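Local coordinates for protein transmembrane oligosaccharyl transferase (Archaeoglobus fulgidus, PDB 3WAJ) that is a membrane-embedded archaeal oligosaccharyl transferase of the STT3/AglB family, with a GT-C-type transmembrane region that binds a zinc ion in this crystal, at residues L54-I59 with E103-V108; A107-I112 with G158-H163. All blocks are in the same frame, centred on the assembly; numbering follows the deposited sequence.

Interaction 1: residues L54-I59 with E103-V108; sequences LIENTI and ESLRAV
Leu105 bridges two helical segments, 54-59 and 103-108, whose short axes pass 11.4 Å apart with 114° between their N-to-C directions; the nearest alpha carbons, Glu56 CA and Leu105 CA, are 7.9 Å apart. At that spacing the backbones stay clear of each other, and contact depends on one leucine aimed at the facing helix. Its two methyls divide the work. CD2 meets Ile55 CG2 at 4.2 Å and, also at 4.2 Å, Ile59 CD1, so it reaches two isoleucines one helical turn apart. CD1 turns to the neighbouring position and lies 4.2 Å from Glu56 CB. Ile55 offers its CG2 branch, which stands opposite the backbone N, whereas Ile59 uses the end of its longer branch. The glutamate takes part through its aliphatic base; its extended chain carries the carboxylate onward, and Glu56 OE1 remains 7.0 Å from Arg106 NE, too far for a salt bridge. Arg106 instead hydrogen-bonds to Val41 O and Thr40 OG1. No hydrogen bond crosses between the segments, and only 131 Å² is buried: the join is a small, apolar van der Waals contact between helices 47-60 and 102-118 of the STT3 N-terminal region, without polar bonds to fix its register.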
loop_
_atom_site.group_PDB
_atom_site.type_symbol
_atom_site.label_atom_id
_atom_site.label_comp_id
_atom_site.label_asym_id
_atom_site.label_seq_id
_atom_site.Cartn_x
_atom_site.Cartn_y
_atom_site.Cartn_z
ATOM N N LEU A 54 2.300 2.468 14.911
ATOM C CA LEU A 54 3.391 3.310 15.387
ATOM C C LEU A 54 2.916 4.342 16.420
ATOM O O LEU A 54 3.563 4.537 17.446
ATOM C CB LEU A 54 4.093 4.009 14.226
ATOM C CG LEU A 54 4.854 3.132 13.239
ATOM C CD1 LEU A 54 5.514 4.026 12.140
ATOM C CD2 LEU A 54 5.893 2.301 13.971
ATOM N N ILE A 55 1.795 5.005 16.143
ATOM C CA ILE A 55 1.306 6.070 17.016
ATOM C C ILE A 55 0.943 5.525 18.419
ATOM O O ILE A 55 1.276 6.115 19.435
ATOM C CB ILE A 55 0.134 6.832 16.353
ATOM C CG1 ILE A 55 0.665 7.709 15.218
ATOM C CG2 ILE A 55 -0.625 7.691 17.371
ATOM C CD1 ILE A 55 -0.408 8.243 14.267
ATOM N N GLU A 56 0.273 4.383 18.450
ATOM C CA GLU A 56 -0.044 3.673 19.681
ATOM C C GLU A 56 1.223 3.378 20.494
ATOM O O GLU A 56 1.276 3.603 21.702
ATOM C CB GLU A 56 -0.732 2.358 19.311
ATOM C CG GLU A 56 -1.589 1.714 20.395
ATOM C CD GLU A 56 -2.638 0.770 19.806
ATOM O OE1 GLU A 56 -2.663 0.602 18.572
ATOM O OE2 GLU A 56 -3.444 0.200 20.563
ATOM N N ASN A 57 2.242 2.863 19.822
ATOM C CA ASN A 57 3.504 2.560 20.477
ATOM C C ASN A 57 4.220 3.839 20.936
ATOM O O ASN A 57 4.820 3.886 22.010
ATOM C CB ASN A 57 4.401 1.748 19.534
ATOM C CG ASN A 57 5.723 1.412 20.151
ATOM O OD1 ASN A 57 6.554 2.296 20.360
ATOM N ND2 ASN A 57 5.939 0.130 20.449
ATOM N N THR A 58 4.157 4.875 20.112
ATOM C CA THR A 58 4.789 6.143 20.436
ATOM C C THR A 58 4.076 6.822 21.603
ATOM O O THR A 58 4.721 7.397 22.480
ATOM C CB THR A 58 4.777 7.072 19.236
ATOM O OG1 THR A 58 5.405 6.414 18.126
ATOM C CG2 THR A 58 5.513 8.370 19.565
ATOM N N ILE A 59 2.746 6.756 21.613
ATOM C CA ILE A 59 1.999 7.338 22.713
ATOM C C ILE A 59 2.475 6.702 24.017
ATOM O O ILE A 59 2.830 7.402 24.963
ATOM C CB ILE A 59 0.475 7.184 22.552
ATOM C CG1 ILE A 59 -0.076 8.171 21.502
ATOM C CG2 ILE A 59 -0.212 7.434 23.879
ATOM C CD1 ILE A 59 -1.608 8.017 21.226
ATOM N N GLU A 103 -10.510 1.922 19.103
ATOM C CA GLU A 103 -11.455 2.736 18.332
ATOM C C GLU A 103 -11.278 4.235 18.522
ATOM O O GLU A 103 -11.277 4.992 17.551
ATOM C CB GLU A 103 -12.894 2.349 18.682
ATOM C CG GLU A 103 -13.202 0.885 18.452
ATOM C CD GLU A 103 -14.676 0.618 18.194
ATOM O OE1 GLU A 103 -15.269 1.338 17.359
ATOM O OE2 GLU A 103 -15.231 -0.322 18.816
ATOM N N SER A 104 -11.140 4.665 19.771
ATOM C CA SER A 104 -10.975 6.091 20.060
ATOM C C SER A 104 -9.776 6.678 19.325
ATOM O O SER A 104 -9.887 7.726 18.692
ATOM C CB SER A 104 -10.828 6.325 21.558
ATOM O OG SER A 104 -11.632 5.422 22.275
ATOM N N LEU A 105 -8.633 5.997 19.409
ATOM C CA LEU A 105 -7.416 6.435 18.727
ATOM C C LEU A 105 -7.672 6.528 17.229
ATOM O O LEU A 105 -7.418 7.568 16.614
ATOM C CB LEU A 105 -6.285 5.445 18.979
ATOM C CG LEU A 105 -4.842 5.946 19.035
ATOM C CD1 LEU A 105 -3.891 4.918 18.444
ATOM C CD2 LEU A 105 -4.659 7.317 18.378
ATOM N N ARG A 106 -8.188 5.438 16.660
ATOM C CA ARG A 106 -8.470 5.343 15.229
ATOM C C ARG A 106 -9.360 6.478 14.739
ATOM O O ARG A 106 -9.107 7.080 13.685
ATOM C CB ARG A 106 -9.103 3.975 14.910
ATOM C CG ARG A 106 -8.073 2.876 14.607
ATOM C CD ARG A 106 -8.738 1.555 14.241
ATOM N NE ARG A 106 -8.909 0.722 15.425
ATOM C CZ ARG A 106 -9.940 -0.073 15.649
ATOM N NH1 ARG A 106 -10.919 -0.163 14.771
ATOM N NH2 ARG A 106 -9.978 -0.778 16.751
ATOM N N ALA A 107 -10.400 6.772 15.515
ATOM C CA ALA A 107 -11.323 7.866 15.196
ATOM C C ALA A 107 -10.566 9.180 15.051
ATOM O O ALA A 107 -10.658 9.858 14.010
ATOM C CB ALA A 107 -12.388 7.987 16.264
ATOM N N VAL A 108 -9.819 9.542 16.090
ATOM C CA VAL A 108 -8.964 10.729 16.010
ATOM C C VAL A 108 -8.059 10.677 14.764
ATOM O O VAL A 108 -8.081 11.596 13.945
ATOM C CB VAL A 108 -8.142 10.946 17.311
ATOM C CG1 VAL A 108 -7.141 12.089 17.133
ATOM C CG2 VAL A 108 -9.067 11.242 18.488
#

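Interaction 2: residues A107-I112 with G158-H163; sequences AVLAFI and GFNDHH. With ZN (zinc ion), chain B; SO4 (sulfate ion), chain C.
Ala110 and Gly158 bring helical segment 107-112 against the irregular segment 158-163, their alpha carbons only 3.7 Å apart. Gly158 N donates to Ala110 O over 2.7 Å, nearly straight at 172° and tilted modestly from the carbonyl plane, while Ala110 CB rests 3.8 Å from Gly158 CA. Asn160, centre of an inverse gamma turn, supplies the main side-chain contact. With CG anti to the backbone N (chi1 -175°), its amide lies along the helix: Asn160 CB packs 3.5 Å from Leu109 O, ND2 faces Leu109 CB, and OD1 approaches Ile112 CG2 at 3.5 Å. These amide contacts are packing, not hydrogen bonds. Beyond them the loop turns to the metal. Asp161 OD2 and His163 NE2 each bind zinc, and three waters also coordinate it; Asp47 belongs to the same site. Asp161 OD1 accepts from His162 N on its anti side and lies over the centre of the His162 ring, 3.6 Å above its plane. On that ring's edge, NE2 donates to sulfate O4 at 2.6 Å. One carboxylate thus joins metal and backbone, while the glycine bond and asparagine packing anchor to the helix the beginning of the segment that leads to the zinc site.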
loop_
_atom_site.group_PDB
_atom_site.type_symbol
_atom_site.label_atom_id
_atom_site.label_comp_id
_atom_site.label_asym_id
_atom_site.label_seq_id
_atom_site.Cartn_x
_atom_site.Cartn_y
_atom_site.Cartn_z
ATOM N N ALA A 107 -10.400 6.772 15.515
ATOM C CA ALA A 107 -11.323 7.866 15.196
ATOM C C ALA A 107 -10.566 9.180 15.051
ATOM O O ALA A 107 -10.658 9.858 14.010
ATOM C CB ALA A 107 -12.388 7.987 16.264
ATOM N N VAL A 108 -9.819 9.542 16.090
ATOM C CA VAL A 108 -8.964 10.729 16.010
ATOM C C VAL A 108 -8.059 10.677 14.764
ATOM O O VAL A 108 -8.081 11.596 13.945
ATOM C CB VAL A 108 -8.142 10.946 17.311
ATOM C CG1 VAL A 108 -7.141 12.089 17.133
ATOM C CG2 VAL A 108 -9.067 11.242 18.488
ATOM N N LEU A 109 -7.288 9.601 14.614
ATOM C CA LEU A 109 -6.386 9.471 13.472
ATOM C C LEU A 109 -7.123 9.600 12.146
ATOM O O LEU A 109 -6.576 10.143 11.194
ATOM C CB LEU A 109 -5.626 8.145 13.513
ATOM C CG LEU A 109 -4.804 7.948 14.773
ATOM C CD1 LEU A 109 -3.959 6.679 14.655
ATOM C CD2 LEU A 109 -3.924 9.181 15.047
ATOM N N ALA A 110 -8.365 9.118 12.092
ATOM C CA ALA A 110 -9.176 9.182 10.863
ATOM C C ALA A 110 -9.352 10.602 10.334
ATOM O O ALA A 110 -9.388 10.821 9.123
ATOM C CB ALA A 110 -10.543 8.523 11.079
ATOM N N PHE A 111 -9.478 11.565 11.242
ATOM C CA PHE A 111 -9.708 12.954 10.847
ATOM C C PHE A 111 -8.467 13.658 10.334
ATOM O O PHE A 111 -8.565 14.619 9.581
ATOM C CB PHE A 111 -10.297 13.748 12.004
ATOM C CG PHE A 111 -11.716 13.414 12.277
ATOM C CD1 PHE A 111 -12.723 13.936 11.483
ATOM C CD2 PHE A 111 -12.054 12.552 13.312
ATOM C CE1 PHE A 111 -14.052 13.612 11.731
ATOM C CE2 PHE A 111 -13.384 12.223 13.568
ATOM C CZ PHE A 111 -14.380 12.750 12.779
ATOM N N ILE A 112 -7.302 13.181 10.753
ATOM C CA ILE A 112 -6.046 13.844 10.436
ATOM C C ILE A 112 -5.773 14.085 8.936
ATOM O O ILE A 112 -5.356 15.185 8.564
ATOM C CB ILE A 112 -4.861 13.149 11.143
ATOM C CG1 ILE A 112 -4.940 13.462 12.636
ATOM C CG2 ILE A 112 -3.498 13.591 10.554
ATOM C CD1 ILE A 112 -3.944 12.710 13.495
ATOM N N GLY A 158 -10.010 8.895 7.377
ATOM C CA GLY A 158 -9.535 7.537 7.587
ATOM C C GLY A 158 -8.271 7.134 6.839
ATOM O O GLY A 158 -7.617 6.171 7.245
ATOM N N PHE A 159 -7.907 7.830 5.759
ATOM C CA PHE A 159 -6.674 7.462 5.074
ATOM C C PHE A 159 -5.460 8.164 5.663
ATOM O O PHE A 159 -4.783 8.957 4.995
ATOM C CB PHE A 159 -6.724 7.665 3.558
ATOM C CG PHE A 159 -5.822 6.714 2.827
ATOM C CD1 PHE A 159 -6.303 5.480 2.402
ATOM C CD2 PHE A 159 -4.473 7.005 2.655
ATOM C CE1 PHE A 159 -5.467 4.568 1.770
ATOM C CE2 PHE A 159 -3.612 6.099 2.014
ATOM C CZ PHE A 159 -4.107 4.877 1.577
ATOM N N ASN A 160 -5.177 7.843 6.919
ATOM C CA ASN A 160 -4.145 8.535 7.667
ATOM C C ASN A 160 -2.742 8.108 7.244
ATOM O O ASN A 160 -2.099 7.297 7.913
ATOM C CB ASN A 160 -4.337 8.311 9.165
ATOM C CG ASN A 160 -3.373 9.113 9.975
ATOM O OD1 ASN A 160 -3.076 10.261 9.634
ATOM N ND2 ASN A 160 -2.837 8.511 11.025
ATOM N N ASP A 161 -2.283 8.665 6.125
ATOM C CA ASP A 161 -1.000 8.320 5.537
ATOM C C ASP A 161 -0.267 9.646 5.285
ATOM O O ASP A 161 -0.863 10.723 5.428
ATOM C CB ASP A 161 -1.212 7.520 4.239
ATOM C CG ASP A 161 -0.007 6.687 3.850
ATOM O OD1 ASP A 161 1.114 6.940 4.351
ATOM O OD2 ASP A 161 -0.184 5.771 3.027
ATOM N N HIS A 162 1.013 9.579 4.928
ATOM C CA HIS A 162 1.817 10.788 4.845
ATOM C C HIS A 162 1.761 11.489 3.476
ATOM O O HIS A 162 2.378 12.541 3.294
ATOM C CB HIS A 162 3.272 10.486 5.236
ATOM C CG HIS A 162 3.918 9.428 4.395
ATOM N ND1 HIS A 162 4.483 8.288 4.934
ATOM C CD2 HIS A 162 4.096 9.336 3.053
ATOM C CE1 HIS A 162 4.980 7.540 3.958
ATOM N NE2 HIS A 162 4.757 8.156 2.810
ATOM N N HIS A 163 1.034 10.920 2.517
ATOM C CA HIS A 163 1.050 11.480 1.153
ATOM C C HIS A 163 0.400 12.870 1.090
ATOM O O HIS A 163 0.834 13.730 0.321
ATOM C CB HIS A 163 0.432 10.517 0.112
ATOM C CG HIS A 163 0.992 9.136 0.157
ATOM N ND1 HIS A 163 2.288 8.839 -0.242
ATOM C CD2 HIS A 163 0.457 7.949 0.557
ATOM C CE1 HIS A 163 2.515 7.546 -0.075
ATOM N NE2 HIS A 163 1.409 6.989 0.395
HETATM ZN ZN ZN B . 1.139 5.096 1.400
HETATM S S SO4 C . 6.104 5.425 0.796
HETATM O O1 SO4 C . 5.488 4.744 1.942
HETATM O O2 SO4 C . 7.483 4.944 0.668
HETATM O O3 SO4 C . 5.336 5.103 -0.407
HETATM O O4 SO4 C . 6.126 6.884 0.959
HETATM O O HOH W 1 2.655 5.421 3.062
HETATM O O HOH W 2 2.692 4.057 -0.281
HETATM O O HOH W 3 -0.118 3.411 0.863
#

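From the N terminus, helix 47-60 contributes 54-59, and interaction 1 closes a loop of 43 intervening residues when helix 102-118 returns against it. Interaction 2 starts farther along that same helix and closes a second loop, of 45 mostly helical residues, at the segment leading into helix 163-181. The loops follow in series, neither nesting nor crossing, and overlap at Ala107 and Val108. Their centres lie 10 Å apart, and they meet directly where Ile55 CD1 packs 3.7 Å from Leu109 CD2. Helix 102-118 therefore links helix 47-60, which also carries the zinc-site residue Asp47, to the loop that carries Asp161 and runs into helix 163-181 at His163, all within the STT3 N-terminal region.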